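Local coordinates for virulent strain associated lipoprotein (Borreliella spielmanii A14S, PDB 6FZZ) that is an outer surface lipoprotein of the pFam54 family that may bind glutathione, as BBE31 of Borrelia burgdorferi does, at residues K34-K39 against S153-I158; Y81-D86 against T114-I119. All coordinates share one frame; numbering follows the deposited sequence.

Interaction 1. Residues K34-K39 against S153-I158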
loop_
_atom_site.group_PDB
_atom_site.type_symbol
_atom_site.label_atom_id
_atom_site.label_comp_id
_atom_site.label_asym_id
_atom_site.label_seq_id
_atom_site.Cartn_x
_atom_site.Cartn_y
_atom_site.Cartn_z
ATOM N N LYS A 34 -10.843 6.103 -3.989
ATOM C CA LYS A 34 -11.921 5.824 -4.979
ATOM C C LYS A 34 -11.339 5.342 -6.326
ATOM O O LYS A 34 -11.889 4.458 -6.996
ATOM C CB LYS A 34 -12.848 7.043 -5.175
ATOM C CG LYS A 34 -13.777 7.255 -4.007
ATOM C CD LYS A 34 -14.404 8.645 -4.033
ATOM C CE LYS A 34 -15.906 8.615 -3.754
ATOM N NZ LYS A 34 -16.277 9.654 -2.762
ATOM N N LYS A 35 -10.189 5.880 -6.677
ATOM C CA LYS A 35 -9.395 5.402 -7.780
ATOM C C LYS A 35 -9.084 3.894 -7.774
ATOM O O LYS A 35 -9.215 3.170 -8.768
ATOM C CB LYS A 35 -8.109 6.191 -7.829
ATOM C CG LYS A 35 -7.617 6.535 -9.223
ATOM C CD LYS A 35 -6.468 7.571 -9.136
ATOM C CE LYS A 35 -5.226 7.025 -8.428
ATOM N NZ LYS A 35 -4.027 7.906 -8.620
ATOM N N TYR A 36 -8.635 3.431 -6.646
ATOM C CA TYR A 36 -8.376 2.020 -6.458
ATOM C C TYR A 36 -9.615 1.153 -6.514
ATOM O O TYR A 36 -9.497 0.057 -7.008
ATOM C CB TYR A 36 -7.646 1.831 -5.134
ATOM C CG TYR A 36 -6.489 2.791 -4.991
ATOM C CD1 TYR A 36 -5.751 3.194 -6.107
ATOM C CD2 TYR A 36 -6.159 3.327 -3.734
ATOM C CE1 TYR A 36 -4.717 4.127 -5.962
ATOM C CE2 TYR A 36 -5.093 4.196 -3.567
ATOM C CZ TYR A 36 -4.419 4.643 -4.674
ATOM O OH TYR A 36 -3.386 5.515 -4.497
ATOM N N GLU A 37 -10.761 1.643 -6.000
ATOM C CA GLU A 37 -12.064 0.921 -6.083
ATOM C C GLU A 37 -12.430 0.808 -7.525
ATOM O O GLU A 37 -12.888 -0.217 -7.953
ATOM C CB GLU A 37 -13.203 1.596 -5.322
ATOM C CG GLU A 37 -13.094 1.515 -3.813
ATOM C CD GLU A 37 -13.907 2.612 -3.136
ATOM O OE1 GLU A 37 -14.773 3.174 -3.788
ATOM O OE2 GLU A 37 -13.694 2.927 -1.965
ATOM N N LYS A 38 -12.172 1.862 -8.286
ATOM C CA LYS A 38 -12.442 1.870 -9.718
ATOM C C LYS A 38 -11.535 0.895 -10.462
ATOM O O LYS A 38 -12.029 0.204 -11.346
ATOM C CB LYS A 38 -12.396 3.319 -10.277
ATOM C CG LYS A 38 -12.436 3.401 -11.797
ATOM C CD LYS A 38 -12.774 4.813 -12.291
ATOM C CE LYS A 38 -13.205 4.794 -13.760
ATOM N NZ LYS A 38 -13.271 6.150 -14.355
ATOM N N LYS A 39 -10.245 0.764 -10.093
ATOM C CA LYS A 39 -9.395 -0.186 -10.737
ATOM C C LYS A 39 -9.869 -1.635 -10.442
ATOM O O LYS A 39 -9.671 -2.537 -11.295
ATOM C CB LYS A 39 -7.906 -0.092 -10.324
ATOM C CG LYS A 39 -7.174 1.183 -10.719
ATOM C CD LYS A 39 -7.120 1.303 -12.220
ATOM C CE LYS A 39 -6.087 2.326 -12.704
ATOM N NZ LYS A 39 -6.779 3.041 -13.781
ATOM N N SER A 153 3.554 9.190 3.966
ATOM C CA SER A 153 4.950 8.990 3.525
ATOM C C SER A 153 5.413 7.545 3.549
ATOM O O SER A 153 6.245 7.204 2.735
ATOM C CB SER A 153 5.971 9.775 4.419
ATOM O OG SER A 153 5.494 11.075 4.489
ATOM N N THR A 154 4.956 6.738 4.509
ATOM C CA THR A 154 5.380 5.305 4.546
ATOM C C THR A 154 5.017 4.663 3.251
ATOM O O THR A 154 5.803 3.939 2.651
ATOM C CB THR A 154 4.848 4.506 5.762
ATOM O OG1 THR A 154 3.396 4.354 5.722
ATOM C CG2 THR A 154 5.304 5.231 7.088
ATOM N N LYS A 155 3.811 4.948 2.789
ATOM C CA LYS A 155 3.344 4.368 1.554
ATOM C C LYS A 155 4.161 4.834 0.397
ATOM O O LYS A 155 4.511 4.037 -0.485
ATOM C CB LYS A 155 1.862 4.699 1.363
ATOM C CG LYS A 155 1.427 4.657 -0.087
ATOM C CD LYS A 155 -0.070 4.819 -0.262
ATOM C CE LYS A 155 -0.360 4.565 -1.758
ATOM N NZ LYS A 155 -1.778 4.404 -1.980
ATOM N N GLU A 156 4.428 6.141 0.362
ATOM C CA GLU A 156 5.227 6.764 -0.708
ATOM C C GLU A 156 6.687 6.207 -0.809
ATOM O O GLU A 156 7.205 6.007 -1.903
ATOM C CB GLU A 156 5.270 8.266 -0.503
ATOM C CG GLU A 156 6.284 8.958 -1.380
ATOM C CD GLU A 156 5.986 10.415 -1.540
ATOM O OE1 GLU A 156 5.659 11.067 -0.499
ATOM O OE2 GLU A 156 6.092 10.898 -2.699
ATOM N N ILE A 157 7.298 5.908 0.335
ATOM C CA ILE A 157 8.606 5.248 0.393
ATOM C C ILE A 157 8.580 3.835 -0.251
ATOM O O ILE A 157 9.432 3.512 -1.089
ATOM C CB ILE A 157 9.104 5.131 1.851
ATOM C CG1 ILE A 157 9.305 6.512 2.449
ATOM C CG2 ILE A 157 10.431 4.369 1.944
ATOM C CD1 ILE A 157 9.963 7.505 1.520
ATOM N N ILE A 158 7.578 3.040 0.116
ATOM C CA ILE A 158 7.401 1.721 -0.485
ATOM C C ILE A 158 7.121 1.775 -1.985
ATOM O O ILE A 158 7.737 1.043 -2.737
ATOM C CB ILE A 158 6.386 0.867 0.296
ATOM C CG1 ILE A 158 7.005 0.491 1.626
ATOM C CG2 ILE A 158 5.984 -0.423 -0.454
ATOM C CD1 ILE A 158 8.527 0.386 1.607
#

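Interaction 2. Residues Y81-D86 against T114-I119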
loop_
_atom_site.group_PDB
_atom_site.type_symbol
_atom_site.label_atom_id
_atom_site.label_comp_id
_atom_site.label_asym_id
_atom_site.label_seq_id
_atom_site.Cartn_x
_atom_site.Cartn_y
_atom_site.Cartn_z
ATOM N N TYR A 81 -3.589 -2.587 -5.846
ATOM C CA TYR A 81 -3.674 -1.515 -6.841
ATOM C C TYR A 81 -3.309 -0.159 -6.180
ATOM O O TYR A 81 -2.713 0.726 -6.809
ATOM C CB TYR A 81 -5.091 -1.484 -7.437
ATOM C CG TYR A 81 -5.496 -2.819 -8.053
ATOM C CD1 TYR A 81 -4.542 -3.615 -8.682
ATOM C CD2 TYR A 81 -6.812 -3.250 -8.068
ATOM C CE1 TYR A 81 -4.885 -4.807 -9.244
ATOM C CE2 TYR A 81 -7.176 -4.457 -8.647
ATOM C CZ TYR A 81 -6.202 -5.229 -9.220
ATOM O OH TYR A 81 -6.446 -6.446 -9.837
ATOM N N GLY A 82 -3.644 -0.021 -4.905
ATOM C CA GLY A 82 -3.289 1.174 -4.159
ATOM C C GLY A 82 -1.780 1.362 -3.938
ATOM O O GLY A 82 -1.253 2.433 -4.196
ATOM N N ILE A 83 -1.107 0.331 -3.449
ATOM C CA ILE A 83 0.296 0.412 -3.109
ATOM C C ILE A 83 1.133 0.405 -4.381
ATOM O O ILE A 83 2.205 1.045 -4.449
ATOM C CB ILE A 83 0.739 -0.721 -2.119
ATOM C CG1 ILE A 83 2.152 -0.428 -1.557
ATOM C CG2 ILE A 83 0.789 -2.098 -2.757
ATOM C CD1 ILE A 83 2.206 0.745 -0.624
ATOM N N LEU A 84 0.603 -0.206 -5.440
ATOM C CA LEU A 84 1.306 -0.157 -6.748
ATOM C C LEU A 84 0.747 0.947 -7.648
ATOM O O LEU A 84 0.758 0.849 -8.869
ATOM C CB LEU A 84 1.199 -1.510 -7.429
ATOM C CG LEU A 84 1.762 -2.732 -6.657
ATOM C CD1 LEU A 84 1.651 -3.972 -7.537
ATOM C CD2 LEU A 84 3.230 -2.468 -6.271
ATOM N N ASN A 85 0.212 1.988 -7.053
ATOM C CA ASN A 85 -0.609 2.903 -7.847
ATOM C C ASN A 85 0.161 3.781 -8.840
ATOM O O ASN A 85 -0.408 4.349 -9.774
ATOM C CB ASN A 85 -1.521 3.699 -6.949
ATOM C CG ASN A 85 -0.821 4.830 -6.232
ATOM O OD1 ASN A 85 0.312 4.705 -5.749
ATOM N ND2 ASN A 85 -1.521 5.952 -6.143
ATOM N N ASP A 86 1.471 3.852 -8.708
ATOM C CA ASP A 86 2.180 4.605 -9.707
ATOM C C ASP A 86 2.630 3.710 -10.870
ATOM O O ASP A 86 3.475 4.151 -11.638
ATOM C CB ASP A 86 3.357 5.325 -9.023
ATOM C CG ASP A 86 3.934 6.492 -9.857
ATOM O OD1 ASP A 86 3.285 6.984 -10.838
ATOM O OD2 ASP A 86 5.089 6.880 -9.514
ATOM N N THR A 114 -0.577 -5.007 3.935
ATOM C CA THR A 114 -0.875 -4.679 5.292
ATOM C C THR A 114 -0.624 -3.172 5.539
ATOM O O THR A 114 -1.457 -2.474 6.154
ATOM C CB THR A 114 -0.052 -5.566 6.270
ATOM O OG1 THR A 114 -0.377 -6.918 6.040
ATOM C CG2 THR A 114 -0.304 -5.226 7.771
ATOM N N LEU A 115 0.495 -2.670 5.029
ATOM C CA LEU A 115 0.824 -1.265 5.130
ATOM C C LEU A 115 -0.329 -0.433 4.467
ATOM O O LEU A 115 -0.919 0.458 5.082
ATOM C CB LEU A 115 2.201 -0.994 4.483
ATOM C CG LEU A 115 2.684 0.468 4.551
ATOM C CD1 LEU A 115 4.147 0.574 4.143
ATOM C CD2 LEU A 115 1.876 1.374 3.631
ATOM N N GLU A 116 -0.700 -0.817 3.244
ATOM C CA GLU A 116 -1.757 -0.122 2.546
ATOM C C GLU A 116 -3.067 -0.183 3.298
ATOM O O GLU A 116 -3.806 0.818 3.378
ATOM C CB GLU A 116 -1.913 -0.622 1.147
ATOM C CG GLU A 116 -2.842 0.264 0.350
ATOM C CD GLU A 116 -2.162 1.491 -0.224
ATOM O OE1 GLU A 116 -0.908 1.603 -0.196
ATOM O OE2 GLU A 116 -2.899 2.314 -0.778
ATOM N N GLY A 117 -3.342 -1.328 3.898
ATOM C CA GLY A 117 -4.554 -1.531 4.624
ATOM C C GLY A 117 -4.606 -0.621 5.835
ATOM O O GLY A 117 -5.669 -0.234 6.255
ATOM N N ASN A 118 -3.458 -0.256 6.391
ATOM C CA ASN A 118 -3.452 0.631 7.544
ATOM C C ASN A 118 -3.799 2.032 7.097
ATOM O O ASN A 118 -4.442 2.791 7.812
ATOM C CB ASN A 118 -2.110 0.592 8.300
ATOM C CG ASN A 118 -1.907 -0.713 9.052
ATOM O OD1 ASN A 118 -2.883 -1.364 9.416
ATOM N ND2 ASN A 118 -0.632 -1.089 9.303
ATOM N N ILE A 119 -3.287 2.408 5.944
ATOM C CA ILE A 119 -3.643 3.702 5.340
ATOM C C ILE A 119 -5.128 3.776 5.008
ATOM O O ILE A 119 -5.791 4.761 5.317
ATOM C CB ILE A 119 -2.777 3.992 4.097
ATOM C CG1 ILE A 119 -1.376 4.328 4.598
ATOM C CG2 ILE A 119 -3.346 5.155 3.288
ATOM C CD1 ILE A 119 -0.309 4.353 3.557
#

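Interaction 1. Residues K34-K39 against S153-I158
Lys-155 and Tyr-36 reach for each other from opposite directions and meet only at their ends, with Lys-155 CA and Tyr-36 CA 14.4 Å apart. Start at Lys-155 CB, which packs on the side chain of Ile-119 on helix 105-126. With CG turned anti to the backbone N (chi1 156°) and every later torsion extended, the chain runs straight out from helix 138-170: CG passes the side chain of Ile-83, and CD and CE run alongside the carboxylate of Glu-116. Lys-155 CE comes no nearer than 4.2 Å to Tyr-36 OH. The ammonium does the work, Lys-155 NZ donating to Tyr-36 OH at 3.2 Å. It approaches the phenol end obliquely, Lys-155 NZ being 3.7 Å from Tyr-36 CE2. The result is a polar bridge between helices 15-41 and 138-170 of the helical pFam54 fold, reaching past helices 71-83 and 105-126. The same NZ forms a salt bridge to Glu-116 and a hydrogen bond to Gly-82 O, while a bound tetraethylene glycol, probably from the crystallisation liquor, lies about 3 Å from the lysine side chain. Three oxygens of different character, a phenol, a carboxylate and a main-chain carbonyl, thus grip one nitrogen, which should keep the lysine charged; Tyr-36 and Lys-155 touch through their polar ends, while the lysine methylenes pack on the helices between.

Interaction 2. Residues Y81-D86 against T114-I119
Glu-116 and Ile-83 bury the most surface here, their side chains running antiparallel alongside one another where helix 105-126 comes within 6.0 Å of helix 71-83, measured from Glu-116 CA to Ile-83 CA. The glutamate leaves its helix with CG anti to the backbone N and then bends at chi2 (83°), which lays the carboxylate against the Gly-82 to Ile-83 main chain. Its OE1 sits 3.3 Å from Ile-83 CD1 and 3.4 Å from Ile-83 CB, touching the branched chain at both its root and its tip. OE2 goes to the glycine, 3.5 Å from Gly-82 C; with no side chain there, the carboxylate can lie directly on the backbone. In this all-helical pFam54 fold the contact joins two helices deep inside the chain, and Tyr-36 of helix 15-41 closes on the glutamate as well. Although Glu-116 OE1 is 3.5 Å from Ile-83 N, the angle is too poor for a hydrogen bond; the salt bridge from Lys-155 goes to the other oxygen, OE2. The preceding residue, Leu-115, adds an apolar touch, CD2 standing 4.3 Å from Ile-83 CD1, and Leu-115 continues onto Ile-158 of helix 138-170 and Ser-201 of helix 180-209.

The two contacts have centres about 4 Å apart and share one polar cluster. Interaction 2 is fully buried, close to the centre of the chain, and brings two backbones together through close packing of a carboxylate on main chain and isoleucine, without a hydrogen bond of its own. Interaction 1 spans helices that stay far apart, is only partly buried, and is carried by a single hydrogen bond between long side chains. Helices 71-83 and 105-126 lie between its two helices, and Lys-155 of helix 138-170 reaches the acid of interaction 2, NZ 2.7 Å from Glu-116 OE2, which probably offsets the charge of the buried acid. Four helices of the chain converge here.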